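Local coordinates for SusD superfamily protein (Bacteroides vulgatus, PDB 3MYV) that probably binds polysaccharide at the bacterial outer membrane, as a member of the SusD family of glycan-capturing lipoproteins, at residues D263-G266 / Y267-N270; N58-M62 / F63-P67; T379-R382 / V383-E386; Q281-A284 / E285-A289. All coordinates share one frame; numbering follows the deposited sequence.

Interaction 1 (D263-G266 / Y267-N270)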
loop_
_atom_site.group_PDB
_atom_site.type_symbol
_atom_site.label_atom_id
_atom_site.label_comp_id
_atom_site.label_asym_id
_atom_site.label_seq_id
_atom_site.Cartn_x
_atom_site.Cartn_y
_atom_site.Cartn_z
ATOM N N ASP A 263 2.691 -18.093 5.319
ATOM C CA ASP A 263 3.197 -16.737 5.541
ATOM C C ASP A 263 2.576 -15.651 4.660
ATOM O O ASP A 263 3.137 -14.551 4.554
ATOM C CB ASP A 263 4.738 -16.639 5.621
ATOM C CG ASP A 263 5.452 -16.786 4.275
ATOM O OD1 ASP A 263 4.877 -17.202 3.258
ATOM O OD2 ASP A 263 6.666 -16.490 4.269
ATOM N N SER A 264 1.440 -15.972 4.036
ATOM C CA SER A 264 0.566 -14.966 3.399
ATOM C C SER A 264 -0.063 -14.125 4.488
ATOM O O SER A 264 -0.324 -14.634 5.586
ATOM C CB SER A 264 -0.555 -15.626 2.548
ATOM O OG SER A 264 -1.519 -16.304 3.348
ATOM N N TRP A 265 -0.304 -12.847 4.184
ATOM C CA TRP A 265 -1.010 -11.927 5.091
ATOM C C TRP A 265 -2.323 -12.515 5.630
ATOM O O TRP A 265 -2.635 -12.363 6.812
ATOM C CB TRP A 265 -1.299 -10.631 4.329
ATOM C CG TRP A 265 -1.771 -9.416 5.128
ATOM C CD1 TRP A 265 -2.797 -8.594 4.781
ATOM C CD2 TRP A 265 -1.197 -8.858 6.321
ATOM N NE1 TRP A 265 -2.910 -7.562 5.676
ATOM C CE2 TRP A 265 -1.927 -7.681 6.618
ATOM C CE3 TRP A 265 -0.123 -9.207 7.146
ATOM C CZ2 TRP A 265 -1.650 -6.896 7.720
ATOM C CZ3 TRP A 265 0.160 -8.406 8.245
ATOM C CH2 TRP A 265 -0.595 -7.270 8.521
ATOM N N GLY A 266 -3.070 -13.203 4.766
ATOM C CA GLY A 266 -4.303 -13.863 5.164
ATOM C C GLY A 266 -4.156 -14.892 6.270
ATOM O O GLY A 266 -5.000 -14.990 7.148
ATOM N N TYR A 267 -3.068 -15.640 6.255
ATOM C CA TYR A 267 -2.823 -16.635 7.286
ATOM C C TYR A 267 -2.177 -16.044 8.523
ATOM O O TYR A 267 -2.497 -16.442 9.646
ATOM C CB TYR A 267 -1.992 -17.783 6.718
ATOM C CG TYR A 267 -2.023 -19.064 7.499
ATOM C CD1 TYR A 267 -1.140 -19.289 8.551
ATOM C CD2 TYR A 267 -2.885 -20.104 7.147
ATOM C CE1 TYR A 267 -1.126 -20.508 9.245
ATOM C CE2 TYR A 267 -2.887 -21.291 7.837
ATOM C CZ TYR A 267 -1.999 -21.509 8.894
ATOM O OH TYR A 267 -1.989 -22.742 9.565
ATOM N N LEU A 268 -1.336 -15.031 8.334
ATOM C CA LEU A 268 -0.703 -14.364 9.485
ATOM C C LEU A 268 -1.698 -13.631 10.372
ATOM O O LEU A 268 -1.564 -13.652 11.591
ATOM C CB LEU A 268 0.355 -13.383 8.999
ATOM C CG LEU A 268 1.530 -13.964 8.222
ATOM C CD1 LEU A 268 2.383 -12.769 7.732
ATOM C CD2 LEU A 268 2.336 -14.909 9.078
ATOM N N LEU A 269 -2.681 -12.952 9.778
ATOM C CA LEU A 269 -3.651 -12.166 10.559
ATOM C C LEU A 269 -4.726 -13.050 11.212
ATOM O O LEU A 269 -5.450 -12.615 12.094
ATOM C CB LEU A 269 -4.351 -11.118 9.694
ATOM C CG LEU A 269 -3.590 -9.834 9.332
ATOM C CD1 LEU A 269 -4.564 -8.825 8.784
ATOM C CD2 LEU A 269 -2.851 -9.246 10.530
ATOM N N ASN A 270 -4.880 -14.255 10.713
ATOM C CA ASN A 270 -5.991 -15.105 11.153
ATOM C C ASN A 270 -5.710 -15.746 12.515
ATOM O O ASN A 270 -4.649 -16.330 12.743
ATOM C CB ASN A 270 -6.256 -16.177 10.098
ATOM C CG ASN A 270 -7.578 -16.822 10.253
ATOM O OD1 ASN A 270 -7.781 -17.666 11.139
ATOM N ND2 ASN A 270 -8.514 -16.490 9.340
HETATM O O HOH W 1 -7.603 -14.278 7.418
#

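Interaction 2 (N58-M62 / F63-P67)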
loop_
_atom_site.group_PDB
_atom_site.type_symbol
_atom_site.label_atom_id
_atom_site.label_comp_id
_atom_site.label_asym_id
_atom_site.label_seq_id
_atom_site.Cartn_x
_atom_site.Cartn_y
_atom_site.Cartn_z
ATOM N N ASN A 58 5.556 -8.393 14.523
ATOM C CA ASN A 58 6.100 -8.022 15.817
ATOM C C ASN A 58 7.233 -6.970 15.704
ATOM O O ASN A 58 7.193 -5.948 16.375
ATOM C CB ASN A 58 6.549 -9.264 16.559
ATOM C CG ASN A 58 6.978 -8.964 17.969
ATOM O OD1 ASN A 58 8.108 -8.599 18.203
ATOM N ND2 ASN A 58 6.075 -9.116 18.905
ATOM N N THR A 59 8.203 -7.228 14.830
ATOM C CA THR A 59 9.342 -6.337 14.653
ATOM C C THR A 59 8.866 -5.011 14.050
ATOM O O THR A 59 9.306 -3.975 14.481
ATOM C CB THR A 59 10.458 -7.000 13.823
ATOM O OG1 THR A 59 9.976 -7.348 12.510
ATOM C CG2 THR A 59 11.001 -8.286 14.569
ATOM N N CYS A 60 7.916 -5.035 13.107
ATOM C CA CYS A 60 7.329 -3.751 12.641
ATOM C C CYS A 60 6.623 -2.990 13.774
ATOM O O CYS A 60 6.850 -1.789 13.984
ATOM C CB CYS A 60 6.380 -3.965 11.457
ATOM S SG CYS A 60 7.237 -4.412 9.916
ATOM N N TYR A 61 5.777 -3.683 14.518
ATOM C CA TYR A 61 5.060 -3.048 15.629
ATOM C C TYR A 61 6.012 -2.430 16.645
ATOM O O TYR A 61 5.790 -1.321 17.141
ATOM C CB TYR A 61 4.188 -4.108 16.289
ATOM C CG TYR A 61 3.514 -3.704 17.561
ATOM C CD1 TYR A 61 2.432 -2.838 17.540
ATOM C CD2 TYR A 61 3.873 -4.280 18.769
ATOM C CE1 TYR A 61 1.768 -2.488 18.740
ATOM C CE2 TYR A 61 3.222 -3.954 19.953
ATOM C CZ TYR A 61 2.167 -3.064 19.929
ATOM O OH TYR A 61 1.550 -2.744 21.104
HETATM N N MSE A 62 7.073 -3.169 16.953
HETATM C CA MSE A 62 8.054 -2.752 17.954
HETATM C C MSE A 62 9.160 -1.856 17.374
HETATM O O MSE A 62 10.101 -1.498 18.089
HETATM C CB MSE A 62 8.665 -3.992 18.601
HETATM C CG MSE A 62 7.668 -4.858 19.369
HETATM SE SE MSE A 62 6.830 -3.967 20.857
HETATM C CE MSE A 62 8.370 -3.707 22.067
ATOM N N PHE A 63 9.053 -1.469 16.100
ATOM C CA PHE A 63 10.146 -0.727 15.412
ATOM C C PHE A 63 11.529 -1.330 15.714
ATOM O O PHE A 63 12.505 -0.621 15.885
ATOM C CB PHE A 63 10.108 0.781 15.712
ATOM C CG PHE A 63 8.912 1.485 15.097
ATOM C CD1 PHE A 63 7.622 1.249 15.583
ATOM C CD2 PHE A 63 9.072 2.368 14.021
ATOM C CE1 PHE A 63 6.484 1.874 14.987
ATOM C CE2 PHE A 63 7.955 3.022 13.427
ATOM C CZ PHE A 63 6.659 2.767 13.906
ATOM N N ASN A 64 11.586 -2.663 15.723
ATOM C CA ASN A 64 12.816 -3.394 16.013
ATOM C C ASN A 64 13.519 -3.675 14.683
ATOM O O ASN A 64 13.294 -4.713 14.066
ATOM C CB ASN A 64 12.488 -4.706 16.744
ATOM C CG ASN A 64 13.711 -5.556 16.991
ATOM O OD1 ASN A 64 14.829 -5.106 16.787
ATOM N ND2 ASN A 64 13.503 -6.803 17.391
ATOM N N HIS A 65 14.317 -2.708 14.242
ATOM C CA HIS A 65 15.011 -2.765 12.954
ATOM C C HIS A 65 16.459 -2.325 13.144
ATOM O O HIS A 65 16.729 -1.349 13.839
ATOM C CB HIS A 65 14.374 -1.822 11.938
ATOM C CG HIS A 65 12.896 -1.940 11.846
ATOM N ND1 HIS A 65 12.281 -3.049 11.314
ATOM C CD2 HIS A 65 11.907 -1.071 12.167
ATOM C CE1 HIS A 65 10.970 -2.880 11.359
ATOM N NE2 HIS A 65 10.716 -1.687 11.871
ATOM N N ARG A 66 17.384 -3.008 12.486
ATOM C CA ARG A 66 18.775 -2.552 12.509
ATOM C C ARG A 66 19.517 -2.837 11.204
ATOM O O ARG A 66 19.074 -3.656 10.395
ATOM C CB ARG A 66 19.501 -3.143 13.706
ATOM C CG ARG A 66 19.464 -4.623 13.767
ATOM C CD ARG A 66 20.048 -5.137 15.085
ATOM N NE ARG A 66 20.708 -6.414 14.858
ATOM C CZ ARG A 66 20.119 -7.607 14.917
ATOM N NH1 ARG A 66 18.828 -7.724 15.237
ATOM N NH2 ARG A 66 20.832 -8.697 14.670
ATOM N N PRO A 67 20.616 -2.106 10.961
ATOM C CA PRO A 67 21.278 -2.234 9.666
ATOM C C PRO A 67 21.690 -3.670 9.288
ATOM O O PRO A 67 21.596 -4.031 8.117
ATOM C CB PRO A 67 22.500 -1.316 9.825
ATOM C CG PRO A 67 22.041 -0.293 10.760
ATOM C CD PRO A 67 21.176 -0.999 11.743
HETATM O O HOH W 2 10.317 -7.214 17.942
#

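Interaction 3 (T379-R382 / V383-E386)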
loop_
_atom_site.group_PDB
_atom_site.type_symbol
_atom_site.label_atom_id
_atom_site.label_comp_id
_atom_site.label_asym_id
_atom_site.label_seq_id
_atom_site.Cartn_x
_atom_site.Cartn_y
_atom_site.Cartn_z
ATOM N N THR A 379 -13.273 17.971 8.250
ATOM C CA THR A 379 -11.921 18.300 8.624
ATOM C C THR A 379 -10.977 17.196 8.141
ATOM O O THR A 379 -11.399 16.077 7.874
ATOM C CB THR A 379 -11.789 18.408 10.155
ATOM O OG1 THR A 379 -11.954 17.113 10.765
ATOM C CG2 THR A 379 -12.838 19.378 10.726
ATOM N N LEU A 380 -9.693 17.501 8.075
ATOM C CA LEU A 380 -8.699 16.486 7.726
ATOM C C LEU A 380 -8.763 15.268 8.675
ATOM O O LEU A 380 -8.753 14.124 8.226
ATOM C CB LEU A 380 -7.317 17.107 7.777
ATOM C CG LEU A 380 -6.136 16.181 7.459
ATOM C CD1 LEU A 380 -6.306 15.533 6.101
ATOM C CD2 LEU A 380 -4.774 16.970 7.584
ATOM N N ASP A 381 -8.863 15.509 9.990
ATOM C CA ASP A 381 -8.952 14.398 10.953
ATOM C C ASP A 381 -10.152 13.496 10.668
ATOM O O ASP A 381 -10.080 12.281 10.815
ATOM C CB ASP A 381 -9.018 14.897 12.407
ATOM C CG ASP A 381 -7.665 15.353 12.941
ATOM O OD1 ASP A 381 -6.638 15.092 12.309
ATOM O OD2 ASP A 381 -7.634 16.022 13.991
ATOM N N ARG A 382 -11.257 14.091 10.243
ATOM C CA ARG A 382 -12.440 13.324 9.932
ATOM C C ARG A 382 -12.210 12.426 8.725
ATOM O O ARG A 382 -12.685 11.293 8.694
ATOM C CB ARG A 382 -13.671 14.233 9.700
ATOM C CG ARG A 382 -14.948 13.461 9.434
ATOM C CD ARG A 382 -15.337 12.567 10.635
ATOM N NE ARG A 382 -16.520 11.730 10.397
ATOM C CZ ARG A 382 -16.541 10.555 9.771
ATOM N NH1 ARG A 382 -15.441 10.025 9.241
ATOM N NH2 ARG A 382 -17.696 9.897 9.647
ATOM N N VAL A 383 -11.493 12.922 7.731
ATOM C CA VAL A 383 -11.178 12.098 6.560
ATOM C C VAL A 383 -10.171 11.008 6.962
ATOM O O VAL A 383 -10.300 9.859 6.562
ATOM C CB VAL A 383 -10.613 12.921 5.394
ATOM C CG1 VAL A 383 -10.277 12.012 4.199
ATOM C CG2 VAL A 383 -11.615 14.036 4.989
ATOM N N LEU A 384 -9.210 11.344 7.818
ATOM C CA LEU A 384 -8.241 10.327 8.244
ATOM C C LEU A 384 -8.915 9.262 9.101
ATOM O O LEU A 384 -8.543 8.091 8.980
ATOM C CB LEU A 384 -7.050 10.912 8.983
ATOM C CG LEU A 384 -6.219 11.941 8.179
ATOM C CD1 LEU A 384 -5.118 12.546 9.054
ATOM C CD2 LEU A 384 -5.622 11.325 6.956
ATOM N N ASP A 385 -9.881 9.646 9.944
ATOM C CA ASP A 385 -10.684 8.664 10.700
ATOM C C ASP A 385 -11.462 7.757 9.741
ATOM O O ASP A 385 -11.605 6.575 10.002
ATOM C CB ASP A 385 -11.676 9.334 11.662
ATOM C CG ASP A 385 -11.002 9.988 12.865
ATOM O OD1 ASP A 385 -9.838 9.674 13.191
ATOM O OD2 ASP A 385 -11.676 10.802 13.512
ATOM N N GLU A 386 -11.940 8.300 8.623
ATOM C CA GLU A 386 -12.641 7.463 7.634
ATOM C C GLU A 386 -11.680 6.468 6.986
ATOM O O GLU A 386 -12.022 5.289 6.800
ATOM C CB GLU A 386 -13.388 8.291 6.587
ATOM C CG GLU A 386 -14.514 7.517 5.877
ATOM C CD GLU A 386 -15.574 6.978 6.826
ATOM O OE1 GLU A 386 -15.773 7.558 7.917
ATOM O OE2 GLU A 386 -16.233 5.999 6.467
HETATM O O HOH W 3 -17.880 6.898 9.261
#

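Interaction 4 (Q281-A284 / E285-A289)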
loop_
_atom_site.group_PDB
_atom_site.type_symbol
_atom_site.label_atom_id
_atom_site.label_comp_id
_atom_site.label_asym_id
_atom_site.label_seq_id
_atom_site.Cartn_x
_atom_site.Cartn_y
_atom_site.Cartn_z
ATOM N N GLN A 281 -7.418 -2.109 20.754
ATOM C CA GLN A 281 -8.622 -1.802 21.499
ATOM C C GLN A 281 -9.252 -0.504 20.959
ATOM O O GLN A 281 -10.469 -0.404 20.841
ATOM C CB GLN A 281 -8.335 -1.699 23.000
ATOM C CG GLN A 281 -9.608 -1.659 23.848
ATOM C CD GLN A 281 -9.341 -1.609 25.337
ATOM O OE1 GLN A 281 -8.489 -2.324 25.855
ATOM N NE2 GLN A 281 -10.096 -0.777 26.040
ATOM N N LYS A 282 -8.419 0.466 20.591
ATOM C CA LYS A 282 -8.896 1.732 20.027
ATOM C C LYS A 282 -9.732 1.493 18.769
ATOM O O LYS A 282 -10.825 2.031 18.648
ATOM C CB LYS A 282 -7.719 2.668 19.731
ATOM C CG LYS A 282 -8.076 3.929 18.960
ATOM C CD LYS A 282 -7.562 3.883 17.506
ATOM C CE LYS A 282 -8.191 4.979 16.662
ATOM N NZ LYS A 282 -7.807 4.965 15.221
ATOM N N TYR A 283 -9.256 0.669 17.850
ATOM C CA TYR A 283 -10.001 0.438 16.626
ATOM C C TYR A 283 -11.305 -0.333 16.920
ATOM O O TYR A 283 -12.375 0.005 16.418
ATOM C CB TYR A 283 -9.184 -0.325 15.596
ATOM C CG TYR A 283 -9.941 -0.490 14.280
ATOM C CD1 TYR A 283 -9.906 0.507 13.307
ATOM C CD2 TYR A 283 -10.733 -1.606 14.033
ATOM C CE1 TYR A 283 -10.587 0.381 12.123
ATOM C CE2 TYR A 283 -11.451 -1.726 12.853
ATOM C CZ TYR A 283 -11.366 -0.714 11.893
ATOM O OH TYR A 283 -12.066 -0.822 10.713
ATOM N N ALA A 284 -11.203 -1.352 17.758
ATOM C CA ALA A 284 -12.353 -2.159 18.104
ATOM C C ALA A 284 -13.432 -1.297 18.746
ATOM O O ALA A 284 -14.604 -1.367 18.363
ATOM C CB ALA A 284 -11.935 -3.272 19.023
ATOM N N GLU A 285 -13.031 -0.466 19.699
ATOM C CA GLU A 285 -13.971 0.459 20.364
ATOM C C GLU A 285 -14.602 1.491 19.430
ATOM O O GLU A 285 -15.789 1.749 19.564
ATOM C CB GLU A 285 -13.299 1.179 21.533
ATOM C CG GLU A 285 -13.076 0.266 22.674
ATOM C CD GLU A 285 -12.365 0.920 23.853
ATOM O OE1 GLU A 285 -11.934 2.103 23.770
ATOM O OE2 GLU A 285 -12.240 0.209 24.856
ATOM N N GLN A 286 -13.799 2.076 18.536
ATOM C CA GLN A 286 -14.255 2.982 17.446
ATOM C C GLN A 286 -15.437 2.300 16.712
ATOM O O GLN A 286 -16.535 2.877 16.574
ATOM C CB GLN A 286 -13.038 3.330 16.486
ATOM C CG GLN A 286 -13.297 4.023 15.043
ATOM C CD GLN A 286 -11.982 4.466 14.219
ATOM O OE1 GLN A 286 -11.767 5.653 13.999
ATOM N NE2 GLN A 286 -11.180 3.500 13.728
HETATM N N MSE A 287 -15.239 1.045 16.313
HETATM C CA MSE A 287 -16.203 0.345 15.434
HETATM C C MSE A 287 -17.419 -0.177 16.192
HETATM O O MSE A 287 -18.561 -0.098 15.700
HETATM C CB MSE A 287 -15.575 -0.858 14.710
HETATM C CG MSE A 287 -14.559 -0.562 13.615
HETATM SE SE MSE A 287 -14.778 1.091 12.653
HETATM C CE MSE A 287 -16.312 0.691 11.573
ATOM N N LEU A 288 -17.194 -0.737 17.368
ATOM C CA LEU A 288 -18.292 -1.400 18.100
ATOM C C LEU A 288 -19.239 -0.390 18.755
ATOM O O LEU A 288 -20.380 -0.713 19.037
ATOM C CB LEU A 288 -17.750 -2.442 19.089
ATOM C CG LEU A 288 -16.926 -3.529 18.364
ATOM C CD1 LEU A 288 -16.343 -4.507 19.381
ATOM C CD2 LEU A 288 -17.706 -4.272 17.240
ATOM N N ALA A 289 -18.788 0.847 18.921
ATOM C CA ALA A 289 -19.680 1.941 19.302
ATOM C C ALA A 289 -20.693 2.289 18.194
ATOM O O ALA A 289 -21.659 2.983 18.472
ATOM C CB ALA A 289 -18.880 3.190 19.694
HETATM O O HOH W 4 -9.499 6.809 14.020
#

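Interaction 1 (D263-G266 / Y267-N270)
L269 lies on the indole of W265, one turn back along the short helix 265-268. Its CG stands 3.8 Å from the centroid of the six-membered ring and only 8° off the ring normal, a CH-pi contact over the middle of the face. The two methyls spread from there: CD1 is 3.6 Å from W265 CE2, on the side of the ring fusion, while CD2 is 3.6 Å from CH2 at the outer rim. In W265, CG anti to the backbone N (chi1 -168°) carries the indole forward along the helix, alongside L269. L268 comes to the ring edge instead, and its CG rests 3.3 Å from S264 O. Beneath these side chains the first turn is bonded normally, L268 N to S264 O and L269 N to W265 O. S264 is the N-cap: its OG, hydrogen-bonded mainly to G261 O, also accepts weakly from Y267 N at 3.4 Å, the capping bond. Further along, a water donates to G266 O at 2.7 Å and accepts from N270 ND2, linking backbone and side chain; N270 OD1 is taken by Y272 N. The indole is fixed further by NE1, hydrogen-bonded to G393 O, and by stacking with F38. W265 and L269 both reach M43 of helix 36-43, so this one-turn helix is packed against that helix, while Y267 faces the loop at A323 and L325, the latter a residue of the sodium site.

Interaction 2 (N58-M62 / F63-P67)
F63 N donates to C60 O at 3.1 Å and N64 N to T59 O at 2.9 Å, two backbone bonds that close the end of helix 56-61 as the chain turns at F63, whose phi and psi are 44° and 41°. The first donor stands well above the carbonyl plane of C60; the second lies much nearer to that of T59. The F63 ring is carried back beside the last turn, with CD1 3.5 Å from C60 O and equally near Y61 O, the latter at the ring edge. This is a Schellman motif with F63 as its C-prime residue, here a non-glycine residue held at positive phi. K44 makes a cation-pi contact with the same ring and also bonds to C60 O, so the side chain and the helix end share one lysine. An alanine at F63 would probably leave K44 without its aromatic partner and open a gap beside the C60 and Y61 carbonyls. H65 folds back under the turn: CE1 is 3.7 Å from T59 O and 4.0 Å from C60 CA, and C60 SG lies toward the ring edge, 5.4 Å from its centroid. Both ring nitrogens have partners, ND1 at L70 O and NE2 at K44 NZ, which fixes how the imidazole is turned. On the outer side N64 crosses T59, its ND2 4.1 Å from CG2. N64 extends its amide with CG opposite the backbone N (chi1 176°), and a water that donates to N58 OD1 at 2.6 Å accepts a longer bond from N64 ND2.

Interaction 3 (T379-R382 / V383-E386)
R382 and E386 form an i to i+4 salt bridge on the first turns of helix 380-391, where that helix faces helix 350-367. The two side chains run alongside each other and point the same way. R382 NH1 meets E386 OE1 at 2.8 Å with an N-H...O angle of 173°; the oxygen lies in the guanidinium plane and receives the proton on its anti lone pair, while the two flat groups are turned 39° from each other. Both chains leave the backbone with CG opposite N and then bend at chi2, near 60° in each, which brings NH1 and OE1 level. A water closes a ring with the pair, accepting from R382 NH2 at 3.0 Å and donating to the same OE1 at 2.6 Å. Ahead of the bridge T379 is the N-cap, its OG1 accepting from R382 N at 3.1 Å, and V383 N to T379 O begins the regular helical bonding. On another side of the helix L380 and L384 cross, CG to CD1 at 4.1 Å, next to N404. D381 turns to K406 in a salt bridge of its own. A leucine in place of R382 would probably leave E386 OE1 without its charged donor and break the water-closed ring. E386 is buried and its other oxygen, OE2, pairs with R295, so the carboxylate is gripped at both oxygens by arginines; two cations so close would be expected to keep it ionised in a site lined by L339, L360 and V364.

Interaction 4 (Q281-A284 / E285-A289)
Y283 and M287, one turn apart on helix 281-288, meet side chain to side chain, and the selenomethionine can be followed outward from its backbone. CB sits 3.7 Å from Y283 O, and CG comes 3.4 Å from CE2 of the tyrosine ring. The chi2 torsion then sets SE oblique to the ring, 4.5 Å from its centroid and 31° off the normal, near CZ and OH. The bend at chi3 turns only CE, which leads on from SE away from the ring without close contact to it. M287 is modelled in two conformers, so this path holds for the one described. Q286 NE2 comes obliquely to the CD1 side of the ring, 3.3 Å from CD1, with its amide plane nearly perpendicular to the ring at 87°; NE2 itself bonds to S388 OG, and the tyrosine OH to K389 O. K282 runs alongside Q286, and a water joins them, accepting from NZ at 2.8 Å and donating to Q286 OE1. NZ also forms a salt bridge with D47. On the more exposed side Q281 NE2 donates to E285 OE2 at 2.6 Å; OE2 lies near the amide plane of Q281, whereas NE2 meets it from 43° above the carboxylate plane. Q281 is also modelled in two conformers, so this short bond is less certain. Backbone bonds from E285 N to Q281 O through L288 N to A284 O keep the turns regular. The Y283-M287 Met-aromatic pair (i to i+4), whose residues also touch helix 380-391 and strand 299-304, is consistent with an amphipathic helix packed on its neighbours.

From the N terminus the chain meets interaction 2 first, at the end of helix 56-61, then interaction 1 on helix 265-268, interaction 4 on helix 281-288 and interaction 3 on helix 380-391. Each closes a turn or a helix end within its own stretch, so they follow in series and none nests in or crosses another. Interactions 1 and 2 both border helix 36-43, with centres about 19 Å apart and M43 touched from each. Interactions 3 and 4, about 16 Å apart between centres, belong to helices that pack together, meeting at Q286 and D385; S388 and K389 extend that seam.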